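Local coordinates for protein probable TonB-dependent siderophore receptor PiuA (Acinetobacter baumannii, PDB 5FP1) that probably takes up iron across the outer membrane by binding iron-chelating siderophores, possibly including ferric enterobactin with micromolar affinity, at residues Val552-Pro556 / Gly599-Arg603; Thr302-Asp306 / Val316-Leu320; Leu23-Gln27 / Asp530-Leu536. All blocks are in the same frame, centred on the assembly; numbering follows the deposited sequence.

Contact 1: Val552-Pro556 / Gly599-Arg603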
ATOM      1  N   VAL A 552      19.356  -4.051  13.353  1.00 19.13           N
ATOM      2  CA  VAL A 552      19.865  -5.272  12.765  1.00 20.75           C
ATOM      3  C   VAL A 552      20.118  -6.289  13.878  1.00 22.76           C
ATOM      4  O   VAL A 552      20.183  -5.927  15.039  1.00 21.61           O
ATOM      5  CB  VAL A 552      21.160  -5.043  11.950  1.00 30.56           C
ATOM      6  CG1 VAL A 552      20.911  -4.095  10.774  1.00 32.46           C
ATOM      7  CG2 VAL A 552      22.257  -4.513  12.840  1.00 32.14           C
ATOM      8  N   GLN A 553      20.164  -7.562  13.502  1.00 21.17           N
ATOM      9  CA  GLN A 553      20.442  -8.644  14.430  1.00 28.42           C
ATOM     10  C   GLN A 553      21.949  -8.869  14.443  1.00 33.49           C
ATOM     11  O   GLN A 553      22.594  -8.898  13.383  1.00 31.60           O
ATOM     12  CB  GLN A 553      19.665  -9.888  13.991  1.00 30.31           C
ATOM     13  CG  GLN A 553      19.481 -10.930  15.067  1.00 35.21           C
ATOM     14  CD  GLN A 553      18.453 -11.982  14.708  1.00 38.76           C
ATOM     15  OE1 GLN A 553      17.888 -11.982  13.617  1.00 38.59           O
ATOM     16  NE2 GLN A 553      18.213 -12.901  15.629  1.00 40.44           N
ATOM     17  N   ILE A 554      22.488  -8.998  15.657  1.00 28.98           N
ATOM     18  CA  ILE A 554      23.900  -9.278  15.943  1.00 31.99           C
ATOM     19  C   ILE A 554      24.170 -10.771  16.193  1.00 32.02           C
ATOM     20  O   ILE A 554      25.196 -11.287  15.783  1.00 34.72           O
ATOM     21  CB  ILE A 554      24.347  -8.541  17.217  1.00 42.14           C
ATOM     22  CG1 ILE A 554      24.168  -7.038  17.049  1.00 41.85           C
ATOM     23  CG2 ILE A 554      25.794  -8.873  17.544  1.00 48.01           C
ATOM     24  CD1 ILE A 554      24.669  -6.523  15.720  1.00 41.61           C
ATOM     25  N   ASP A 555      23.261 -11.454  16.885  1.00 28.36           N
ATOM     26  CA  ASP A 555      23.352 -12.894  17.069  1.00 27.37           C
ATOM     27  C   ASP A 555      21.946 -13.363  17.320  1.00 30.18           C
ATOM     28  O   ASP A 555      21.021 -12.576  17.214  1.00 28.44           O
ATOM     29  CB  ASP A 555      24.304 -13.263  18.203  1.00 32.22           C
ATOM     30  CG  ASP A 555      23.788 -12.825  19.569  1.00 34.06           C
ATOM     31  OD1 ASP A 555      22.552 -12.798  19.791  1.00 31.64           O
ATOM     32  OD2 ASP A 555      24.629 -12.518  20.429  1.00 33.76           O
ATOM     33  N   PRO A 556      21.756 -14.648  17.616  1.00 28.93           N
ATOM     34  CA  PRO A 556      20.364 -15.101  17.551  1.00 30.74           C
ATOM     35  C   PRO A 556      19.410 -14.422  18.524  1.00 29.67           C
ATOM     36  O   PRO A 556      18.185 -14.488  18.329  1.00 30.34           O
ATOM     37  CB  PRO A 556      20.470 -16.600  17.853  1.00 34.19           C
ATOM     38  CG  PRO A 556      21.847 -16.963  17.381  1.00 36.14           C
ATOM     39  CD  PRO A 556      22.712 -15.767  17.694  1.00 33.73           C
ATOM     40  N   GLY A 599      23.615  -6.251   9.085  1.00 24.28           N
ATOM     41  CA  GLY A 599      23.887  -7.078  10.260  1.00 27.41           C
ATOM     42  C   GLY A 599      24.036  -8.548   9.900  1.00 28.36           C
ATOM     43  O   GLY A 599      24.764  -8.893   8.966  1.00 36.91           O
ATOM     44  N   LYS A 600      23.374  -9.417  10.651  1.00 24.13           N
ATOM     45  CA  LYS A 600      23.408 -10.852  10.375  1.00 24.20           C
ATOM     46  C   LYS A 600      22.020 -11.368  10.106  1.00 26.71           C
ATOM     47  O   LYS A 600      21.051 -10.772  10.535  1.00 26.23           O
ATOM     48  CB  LYS A 600      24.017 -11.603  11.555  1.00 28.98           C
ATOM     49  CG  LYS A 600      25.450 -11.208  11.843  1.00 29.37           C
ATOM     50  CD  LYS A 600      26.189 -12.357  12.512  1.00 40.54           C
ATOM     51  CE  LYS A 600      27.608 -11.962  12.890  1.00 41.06           C
ATOM     52  NZ  LYS A 600      27.575 -10.692  13.655  1.00 49.08           N
ATOM     53  N   SER A 601      21.952 -12.475   9.378  1.00 24.49           N
ATOM     54  CA  SER A 601      20.739 -13.195   9.131  1.00 31.01           C
ATOM     55  C   SER A 601      20.769 -14.435  10.021  1.00 37.08           C
ATOM     56  O   SER A 601      21.705 -15.217   9.937  1.00 31.64           O
ATOM     57  CB  SER A 601      20.733 -13.637   7.661  1.00 36.99           C
ATOM     58  OG  SER A 601      19.671 -14.525   7.410  1.00 44.99           O
ATOM     59  N   CYS A 602      19.763 -14.628  10.865  1.00 33.62           N
ATOM     60  CA  CYS A 602      19.787 -15.760  11.801  1.00 41.35           C
ATOM     61  C   CYS A 602      18.584 -16.669  11.610  1.00 43.26           C
ATOM     62  O   CYS A 602      17.483 -16.197  11.407  1.00 42.15           O
ATOM     63  CB  CYS A 602      19.836 -15.269  13.253  1.00 41.24           C
ATOM     64  SG  CYS A 602      21.187 -14.106  13.596  1.00 41.09           S
ATOM     65  N   ARG A 603      18.799 -17.973  11.686  1.00 47.66           N
ATOM     66  CA  ARG A 603      17.699 -18.922  11.583  1.00 56.28           C
ATOM     67  C   ARG A 603      18.043 -20.156  12.403  1.00 50.31           C
ATOM     68  O   ARG A 603      19.147 -20.701  12.285  1.00 47.98           O
ATOM     69  CB  ARG A 603      17.435 -19.303  10.122  1.00 68.27           C
ATOM     70  CG  ARG A 603      16.150 -20.092   9.919  1.00 85.62           C
ATOM     71  CD  ARG A 603      15.911 -20.453   8.459  1.00 95.35           C
ATOM     72  NE  ARG A 603      17.028 -21.195   7.876  1.00 99.44           N
ATOM     73  CZ  ARG A 603      17.308 -22.468   8.141  1.00109.25           C
ATOM     74  NH1 ARG A 603      16.560 -23.159   8.991  1.00118.89           N
ATOM     75  NH2 ARG A 603      18.345 -23.055   7.555  1.00110.21           N
TER
HETATM   76  O   HOH W   1      20.241  -8.144  10.756  1.00 32.38           O
HETATM   77  O   HOH W   2      18.107 -12.566  11.019  1.00 50.64           O
HETATM   78  O   HOH W   3      15.533 -13.875  13.084  1.00 63.04           O
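G599 comes in first, tight against the end of a barrel strand: its CA lies 3.8 Å from V552 CB, leaving no room for a side chain on that face. K600 binds segment 552-556 twice. Its N donates to Q553 O at 2.9 Å, and its side chain extends so that NZ donates to I554 O at 3.2 Å. K600 O takes a water that also accepts from Q553 N, both at 2.8 Å. After S601, which turns away and bonds strand 606-609, C602 points back. C602 SG sits 3.6 Å from Q553 CD and 3.9 Å from D555 C; a second water links C602 N (2.6 Å) to Q553 OE1 (2.7 Å). Q553 NE2 is steadied by donating to D555 O at 3.2 Å. C602 is disulfide-bonded to C607, so what docks here is a small cross-linked hairpin, 600-603 with 606-609. It lies beside the classic bulge of I554 and D555 opposite T558, consistent with an extracellular loop folded onto the rim of a TonB-dependent receptor barrel.

Contact 2: Thr302-Asp306 / Val316-Leu320. With PO4 (phosphate ion), chain B.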
ATOM      1  N   THR A 302      -0.326 -21.050   0.089  1.00 15.90           N
ATOM      2  CA  THR A 302       0.777 -21.939  -0.228  1.00 16.50           C
ATOM      3  C   THR A 302       2.024 -21.224  -0.673  1.00 16.07           C
ATOM      4  O   THR A 302       2.010 -20.470  -1.656  1.00 16.40           O
ATOM      5  CB  THR A 302       0.379 -22.940  -1.334  1.00 18.13           C
ATOM      6  OG1 THR A 302      -0.697 -23.750  -0.864  1.00 19.06           O
ATOM      7  CG2 THR A 302       1.555 -23.807  -1.700  1.00 18.85           C
ATOM      8  N   ASN A 303       3.117 -21.504   0.029  1.00 14.36           N
ATOM      9  CA  ASN A 303       4.464 -21.168  -0.435  1.00 14.23           C
ATOM     10  C   ASN A 303       4.933 -22.330  -1.349  1.00 16.88           C
ATOM     11  O   ASN A 303       4.971 -23.487  -0.911  1.00 16.80           O
ATOM     12  CB  ASN A 303       5.366 -20.967   0.791  1.00 16.16           C
ATOM     13  CG  ASN A 303       6.867 -20.863   0.472  1.00 15.82           C
ATOM     14  OD1 ASN A 303       7.362 -21.290  -0.582  1.00 17.03           O
ATOM     15  ND2 ASN A 303       7.605 -20.361   1.446  1.00 17.92           N
ATOM     16  N   PRO A 304       5.246 -22.036  -2.624  1.00 14.90           N
ATOM     17  CA  PRO A 304       5.617 -23.117  -3.563  1.00 16.51           C
ATOM     18  C   PRO A 304       7.035 -23.670  -3.272  1.00 15.06           C
ATOM     19  O   PRO A 304       8.051 -23.091  -3.667  1.00 16.65           O
ATOM     20  CB  PRO A 304       5.543 -22.423  -4.922  1.00 15.96           C
ATOM     21  CG  PRO A 304       5.983 -21.019  -4.609  1.00 18.03           C
ATOM     22  CD  PRO A 304       5.333 -20.714  -3.271  1.00 16.62           C
ATOM     23  N   ASP A 305       7.050 -24.750  -2.502  1.00 13.95           N
ATOM     24  CA  ASP A 305       8.217 -25.583  -2.180  1.00 15.90           C
ATOM     25  C   ASP A 305       9.126 -25.121  -1.041  1.00 15.58           C
ATOM     26  O   ASP A 305       9.887 -25.919  -0.530  1.00 16.16           O
ATOM     27  CB  ASP A 305       9.064 -25.932  -3.399  1.00 17.19           C
ATOM     28  CG  ASP A 305       9.726 -27.303  -3.246  1.00 19.07           C
ATOM     29  OD1 ASP A 305       8.990 -28.236  -2.842  1.00 18.11           O
ATOM     30  OD2 ASP A 305      10.943 -27.463  -3.546  1.00 18.61           O
ATOM     31  N   ASP A 306       9.054 -23.853  -0.646  1.00 14.94           N
ATOM     32  CA  ASP A 306       9.780 -23.391   0.550  1.00 14.55           C
ATOM     33  C   ASP A 306      11.264 -23.728   0.449  1.00 16.02           C
ATOM     34  O   ASP A 306      11.887 -24.132   1.432  1.00 16.54           O
ATOM     35  CB  ASP A 306       9.163 -24.041   1.767  1.00 15.38           C
ATOM     36  CG  ASP A 306       9.513 -23.335   3.068  1.00 19.53           C
ATOM     37  OD1 ASP A 306       9.868 -22.156   3.056  1.00 18.51           O
ATOM     38  OD2 ASP A 306       9.386 -23.968   4.105  1.00 21.58           O
ATOM     39  N   VAL A 316       6.601 -29.874  -6.347  1.00 18.57           N
ATOM     40  CA  VAL A 316       6.418 -28.705  -5.483  1.00 17.52           C
ATOM     41  C   VAL A 316       5.634 -29.094  -4.260  1.00 17.11           C
ATOM     42  O   VAL A 316       4.487 -29.565  -4.369  1.00 18.67           O
ATOM     43  CB  VAL A 316       5.645 -27.585  -6.226  1.00 17.31           C
ATOM     44  CG1 VAL A 316       5.294 -26.405  -5.292  1.00 18.23           C
ATOM     45  CG2 VAL A 316       6.443 -27.097  -7.392  1.00 16.65           C
ATOM     46  N   TRP A 317       6.239 -28.869  -3.095  1.00 15.38           N
ATOM     47  CA  TRP A 317       5.623 -29.110  -1.801  1.00 16.34           C
ATOM     48  C   TRP A 317       4.731 -27.932  -1.409  1.00 17.41           C
ATOM     49  O   TRP A 317       5.163 -26.791  -1.496  1.00 17.52           O
ATOM     50  CB  TRP A 317       6.697 -29.263  -0.738  1.00 17.18           C
ATOM     51  CG  TRP A 317       6.195 -29.445   0.661  1.00 16.78           C
ATOM     52  CD1 TRP A 317       5.305 -30.373   1.096  1.00 19.43           C
ATOM     53  CD2 TRP A 317       6.583 -28.695   1.822  1.00 16.79           C
ATOM     54  NE1 TRP A 317       5.091 -30.238   2.444  1.00 19.60           N
ATOM     55  CE2 TRP A 317       5.861 -29.214   2.916  1.00 17.57           C
ATOM     56  CE3 TRP A 317       7.479 -27.657   2.047  1.00 18.40           C
ATOM     57  CZ2 TRP A 317       6.013 -28.730   4.215  1.00 19.81           C
ATOM     58  CZ3 TRP A 317       7.626 -27.172   3.350  1.00 16.70           C
ATOM     59  CH2 TRP A 317       6.895 -27.709   4.405  1.00 19.22           C
ATOM     60  N   HIS A 318       3.494 -28.216  -1.008  1.00 15.65           N
ATOM     61  CA  HIS A 318       2.537 -27.166  -0.639  1.00 17.21           C
ATOM     62  C   HIS A 318       2.769 -26.669   0.806  1.00 17.30           C
ATOM     63  O   HIS A 318       1.938 -26.912   1.671  1.00 18.86           O
ATOM     64  CB  HIS A 318       1.089 -27.659  -0.680  1.00 17.58           C
ATOM     65  CG  HIS A 318       0.587 -28.090  -2.023  1.00 20.61           C
ATOM     66  ND1 HIS A 318       0.435 -27.223  -3.089  1.00 22.04           N
ATOM     67  CD2 HIS A 318       0.113 -29.291  -2.446  1.00 19.94           C
ATOM     68  CE1 HIS A 318      -0.094 -27.878  -4.113  1.00 22.35           C
ATOM     69  NE2 HIS A 318      -0.292 -29.134  -3.750  1.00 20.71           N
ATOM     70  N   ARG A 319       3.863 -25.932   1.041  1.00 15.85           N
ATOM     71  CA  ARG A 319       4.157 -25.338   2.340  1.00 16.24           C
ATOM     72  C   ARG A 319       3.010 -24.447   2.770  1.00 15.63           C
ATOM     73  O   ARG A 319       2.537 -23.638   1.993  1.00 16.58           O
ATOM     74  CB  ARG A 319       5.453 -24.517   2.285  1.00 16.88           C
ATOM     75  CG  ARG A 319       5.649 -23.545   3.436  1.00 18.36           C
ATOM     76  CD  ARG A 319       5.830 -24.188   4.818  1.00 17.12           C
ATOM     77  NE  ARG A 319       5.603 -23.147   5.821  1.00 17.98           N
ATOM     78  CZ  ARG A 319       6.521 -22.332   6.337  1.00 18.92           C
ATOM     79  NH1 ARG A 319       7.799 -22.473   6.060  1.00 20.49           N
ATOM     80  NH2 ARG A 319       6.143 -21.392   7.176  1.00 19.41           N
ATOM     81  N   LEU A 320       2.546 -24.629   4.003  1.00 15.91           N
ATOM     82  CA  LEU A 320       1.399 -23.867   4.521  1.00 16.66           C
ATOM     83  C   LEU A 320       1.867 -22.625   5.289  1.00 15.41           C
ATOM     84  O   LEU A 320       2.768 -22.718   6.127  1.00 16.86           O
ATOM     85  CB  LEU A 320       0.532 -24.743   5.450  1.00 16.02           C
ATOM     86  CG  LEU A 320      -0.728 -24.085   6.038  1.00 15.72           C
ATOM     87  CD1 LEU A 320      -1.855 -25.128   6.142  1.00 18.97           C
ATOM     88  CD2 LEU A 320      -0.462 -23.456   7.381  1.00 16.85           C
TER
HETATM   89  P   PO4 B1716      10.803 -20.544   5.939  1.00 76.68           P
HETATM   90  O1  PO4 B1716      11.424 -21.828   5.430  1.00 57.43           O
HETATM   91  O2  PO4 B1716       9.522 -20.319   5.164  1.00 48.93           O
HETATM   92  O3  PO4 B1716      11.751 -19.364   5.727  1.00 58.84           O
HETATM   93  O4  PO4 B1716      10.487 -20.680   7.419  1.00 73.89           O
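Two neighbouring antiparallel strands meet here on the two sides of their connecting loop, and many polar groups have identified partners. N303 N gives its hydrogen to R319 O at 3.0 Å; the return bond, R319 N to N303 O, is weak at 3.3 Å, and R319 N also makes a weak bond to W317 O (3.0 Å) across the inverse gamma turn centred on H318. W317 O in turn accepts from D305 N at 3.0 Å. The side chain of D305 supplies the next acceptor: D305 OD1 takes W317 N at 2.8 Å and also N310 of the loop. R319 has partners for NE and NH1: NE donates to L320 O at 2.9 Å, and NH1 forms a salt bridge to D306 OD2 at 2.9 Å. The indole NE1 of W317 goes to F379 O, and T302 OG1 to D263. On the T302, P304 and H318 face, T302 CG2 meets H318 ND1 at 3.9 Å. A phosphate, probably from the crystallisation liquor, accepts a weak bond from R319 NH1 (2.9 Å to its O2) and is also hydrogen-bonded to H700. This is the end of a barrel hairpin, strands 284-304 and 315-341, buried among the loops of a TonB-dependent receptor.

Contact 3: Leu23-Gln27 / Asp530-Leu536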
ATOM      1  N   LEU A  23      -6.470  14.746 -15.016  1.00 27.06           N
ATOM      2  CA  LEU A  23      -5.417  13.898 -14.475  1.00 29.62           C
ATOM      3  C   LEU A  23      -4.445  14.678 -13.570  1.00 33.45           C
ATOM      4  O   LEU A  23      -3.647  14.089 -12.852  1.00 28.88           O
ATOM      5  CB  LEU A  23      -4.667  13.224 -15.615  1.00 28.49           C
ATOM      6  CG  LEU A  23      -5.457  12.196 -16.451  1.00 26.25           C
ATOM      7  CD1 LEU A  23      -4.595  11.699 -17.583  1.00 25.96           C
ATOM      8  CD2 LEU A  23      -5.926  11.021 -15.606  1.00 29.09           C
ATOM      9  N   LYS A  24      -4.534  16.006 -13.607  1.00 27.44           N
ATOM     10  CA  LYS A  24      -3.698  16.881 -12.793  1.00 30.79           C
ATOM     11  C   LYS A  24      -4.483  17.264 -11.566  1.00 34.25           C
ATOM     12  O   LYS A  24      -5.621  17.747 -11.665  1.00 34.28           O
ATOM     13  CB  LYS A  24      -3.329  18.118 -13.628  1.00 32.46           C
ATOM     14  CG  LYS A  24      -2.724  19.323 -12.919  1.00 30.49           C
ATOM     15  CD  LYS A  24      -2.509  20.421 -13.963  1.00 33.18           C
ATOM     16  CE  LYS A  24      -1.883  21.680 -13.407  1.00 33.93           C
ATOM     17  NZ  LYS A  24      -2.950  22.560 -12.863  1.00 40.11           N
ATOM     18  N   VAL A  25      -3.916  17.016 -10.392  1.00 26.10           N
ATOM     19  CA  VAL A  25      -4.572  17.415  -9.160  1.00 24.84           C
ATOM     20  C   VAL A  25      -3.777  18.537  -8.500  1.00 26.51           C
ATOM     21  O   VAL A  25      -2.589  18.366  -8.252  1.00 26.61           O
ATOM     22  CB  VAL A  25      -4.683  16.196  -8.215  1.00 34.64           C
ATOM     23  CG1 VAL A  25      -5.331  16.572  -6.889  1.00 26.59           C
ATOM     24  CG2 VAL A  25      -5.458  15.082  -8.908  1.00 34.19           C
ATOM     25  N   ASP A  26      -4.425  19.668  -8.199  1.00 24.19           N
ATOM     26  CA  ASP A  26      -3.714  20.869  -7.722  1.00 27.05           C
ATOM     27  C   ASP A  26      -3.536  20.915  -6.220  1.00 26.75           C
ATOM     28  O   ASP A  26      -2.539  21.446  -5.730  1.00 25.72           O
ATOM     29  CB  ASP A  26      -4.425  22.161  -8.137  1.00 27.10           C
ATOM     30  CG  ASP A  26      -4.395  22.379  -9.621  1.00 31.76           C
ATOM     31  OD1 ASP A  26      -3.436  21.935 -10.287  1.00 31.24           O
ATOM     32  OD2 ASP A  26      -5.347  22.985 -10.124  1.00 42.71           O
ATOM     33  N   GLN A  27      -4.507  20.384  -5.491  1.00 23.61           N
ATOM     34  CA  GLN A  27      -4.494  20.433  -4.033  1.00 27.16           C
ATOM     35  C   GLN A  27      -4.715  19.034  -3.473  1.00 26.01           C
ATOM     36  O   GLN A  27      -5.576  18.303  -3.942  1.00 26.56           O
ATOM     37  CB  GLN A  27      -5.630  21.313  -3.496  1.00 30.51           C
ATOM     38  CG  GLN A  27      -5.704  22.694  -4.098  1.00 50.36           C
ATOM     39  CD  GLN A  27      -4.897  23.698  -3.315  1.00 61.32           C
ATOM     40  OE1 GLN A  27      -4.217  23.353  -2.345  1.00 67.68           O
ATOM     41  NE2 GLN A  27      -4.978  24.955  -3.721  1.00 86.28           N
ATOM     42  N   ASP A 530       3.482  24.638 -13.222  1.00 24.77           N
ATOM     43  CA  ASP A 530       2.224  24.594 -13.971  1.00 27.47           C
ATOM     44  C   ASP A 530       2.421  25.283 -15.314  1.00 33.94           C
ATOM     45  O   ASP A 530       2.930  26.396 -15.343  1.00 31.53           O
ATOM     46  CB  ASP A 530       1.107  25.316 -13.213  1.00 29.70           C
ATOM     47  CG  ASP A 530       0.392  24.427 -12.207  1.00 37.47           C
ATOM     48  OD1 ASP A 530       0.818  23.276 -11.974  1.00 27.92           O
ATOM     49  OD2 ASP A 530      -0.592  24.908 -11.626  1.00 40.36           O
ATOM     50  N   PHE A 531       1.991  24.625 -16.396  1.00 30.69           N
ATOM     51  CA  PHE A 531       2.186  25.074 -17.780  1.00 33.83           C
ATOM     52  C   PHE A 531       0.870  25.085 -18.518  1.00 35.89           C
ATOM     53  O   PHE A 531      -0.125  24.484 -18.076  1.00 32.84           O
ATOM     54  CB  PHE A 531       3.033  24.088 -18.596  1.00 40.99           C
ATOM     55  CG  PHE A 531       4.458  24.030 -18.222  1.00 43.10           C
ATOM     56  CD1 PHE A 531       5.305  25.102 -18.486  1.00 48.38           C
ATOM     57  CD2 PHE A 531       4.981  22.878 -17.654  1.00 43.54           C
ATOM     58  CE1 PHE A 531       6.650  25.048 -18.156  1.00 51.17           C
ATOM     59  CE2 PHE A 531       6.333  22.813 -17.330  1.00 48.94           C
ATOM     60  CZ  PHE A 531       7.167  23.899 -17.580  1.00 50.70           C
ATOM     61  N   LEU A 532       0.902  25.692 -19.706  1.00 35.30           N
ATOM     62  CA  LEU A 532      -0.239  25.675 -20.626  1.00 33.87           C
ATOM     63  C   LEU A 532      -1.479  26.154 -19.970  1.00 30.25           C
ATOM     64  O   LEU A 532      -2.481  25.440 -19.938  1.00 36.23           O
ATOM     65  CB  LEU A 532      -0.520  24.271 -21.146  1.00 37.34           C
ATOM     66  CG  LEU A 532       0.341  23.699 -22.258  1.00 43.07           C
ATOM     67  CD1 LEU A 532      -0.355  22.465 -22.817  1.00 49.49           C
ATOM     68  CD2 LEU A 532       0.564  24.725 -23.364  1.00 51.50           C
ATOM     69  N   ASP A 533      -1.442  27.367 -19.442  1.00 38.91           N
ATOM     70  CA  ASP A 533      -2.617  27.931 -18.792  1.00 39.33           C
ATOM     71  C   ASP A 533      -3.139  27.013 -17.702  1.00 39.16           C
ATOM     72  O   ASP A 533      -4.347  26.855 -17.535  1.00 33.01           O
ATOM     73  CB  ASP A 533      -3.726  28.213 -19.819  1.00 51.15           C
ATOM     74  CG  ASP A 533      -3.389  29.374 -20.724  1.00 64.82           C
ATOM     75  OD1 ASP A 533      -2.635  30.273 -20.282  1.00 76.51           O
ATOM     76  OD2 ASP A 533      -3.870  29.392 -21.875  1.00 80.10           O
ATOM     77  N   ASN A 534      -2.204  26.443 -16.947  1.00 35.70           N
ATOM     78  CA  ASN A 534      -2.496  25.606 -15.787  1.00 34.51           C
ATOM     79  C   ASN A 534      -3.183  24.280 -16.129  1.00 29.78           C
ATOM     80  O   ASN A 534      -3.883  23.712 -15.302  1.00 32.91           O
ATOM     81  CB  ASN A 534      -3.298  26.374 -14.753  1.00 35.32           C
ATOM     82  CG  ASN A 534      -2.519  27.538 -14.170  1.00 42.79           C
ATOM     83  OD1 ASN A 534      -1.417  27.374 -13.643  1.00 46.15           O
ATOM     84  ND2 ASN A 534      -3.080  28.724 -14.283  1.00 40.16           N
ATOM     85  N   HIS A 535      -2.942  23.785 -17.334  1.00 31.28           N
ATOM     86  CA  HIS A 535      -3.486  22.496 -17.748  1.00 34.97           C
ATOM     87  C   HIS A 535      -2.505  21.332 -17.540  1.00 29.84           C
ATOM     88  O   HIS A 535      -2.927  20.180 -17.520  1.00 32.13           O
ATOM     89  CB  HIS A 535      -3.889  22.545 -19.219  1.00 37.39           C
ATOM     90  CG  HIS A 535      -5.219  23.180 -19.452  1.00 42.08           C
ATOM     91  ND1 HIS A 535      -5.366  24.375 -20.126  1.00 49.33           N
ATOM     92  CD2 HIS A 535      -6.466  22.790 -19.098  1.00 46.58           C
ATOM     93  CE1 HIS A 535      -6.647  24.692 -20.177  1.00 46.82           C
ATOM     94  NE2 HIS A 535      -7.336  23.751 -19.555  1.00 54.77           N
ATOM     95  N   LEU A 536      -1.219  21.642 -17.420  1.00 27.78           N
ATOM     96  CA  LEU A 536      -0.170  20.647 -17.257  1.00 31.67           C
ATOM     97  C   LEU A 536       0.659  20.992 -16.045  1.00 35.22           C
ATOM     98  O   LEU A 536       0.856  22.181 -15.738  1.00 27.23           O
ATOM     99  CB  LEU A 536       0.764  20.608 -18.456  1.00 32.86           C
ATOM    100  CG  LEU A 536       0.415  19.755 -19.657  1.00 36.22           C
ATOM    101  CD1 LEU A 536       1.511  19.905 -20.699  1.00 37.03           C
ATOM    102  CD2 LEU A 536       0.233  18.299 -19.277  1.00 33.17           C
TER
HETATM  103  O   HOH W   4      -0.607  22.027  -9.856  1.00 32.87           O
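K24 carries this contact almost alone. Its side chain leaves the N-terminal run of the chain in an extended form and crosses to a tight turn between two barrel strands, losing 97 Å² to it, far more than any other residue here. The aliphatic part lies along the turn's backbone, with K24 CD 3.6 Å from H535 O and K24 CE 3.6 Å from L536 O. At the tip, K24 NZ donates to N534 O at 2.9 Å and to D26 OD1 at 2.7 Å, a salt bridge within its own segment, and makes a longer salt bridge to D530 OD2 at 3.6 Å.

D530, next in buried area at 22 Å², supplies the charge on the barrel side. Its OD1 is hydrogen-bonded to N537 and also takes a water at 2.8 Å; the same water donates to D26 OD1 at 2.9 Å. The two carboxylates, 4.3 Å apart from D26 OD1 to D530 OD2, are thus joined by both the ammonium and the water.

N534 takes part through its carbonyl, which the type I' turn from L532 to H535 presents to the lysine. The turn is closed by H535 N to L532 O at 3.1 Å, and F531 N to L536 O at 2.8 Å pairs the strands beside it, with H535 and L536 forming a classic bulge opposite F531. One ammonium answering two aspartates and a carbonyl implies a specific, polar attachment of the N-terminal segment to a probably periplasmic turn of the barrel, resting on charge and hydrogen bonding, with little apolar packing.

All three contacts reach the same large antiparallel barrel sheet, but at different ends. Contacts 1 and 2 have centres 25 Å apart, with nearest atoms about 8 Å apart and no touch; contact 3 is 49 Å from each, centre to centre, across the middle of the chain. Strand 536-555 spans that distance, starting in contact 3 with L536 and ending in contact 1. Along the chain, contact 2 is nested inside the long loop closed by contact 3, and contact 1 follows. By the usual TonB-dependent receptor topology, contacts 1 and 2 would lie among the extracellular loops, the siderophore side, and contact 3 at the periplasmic end, where the N-terminal segment meets the barrel.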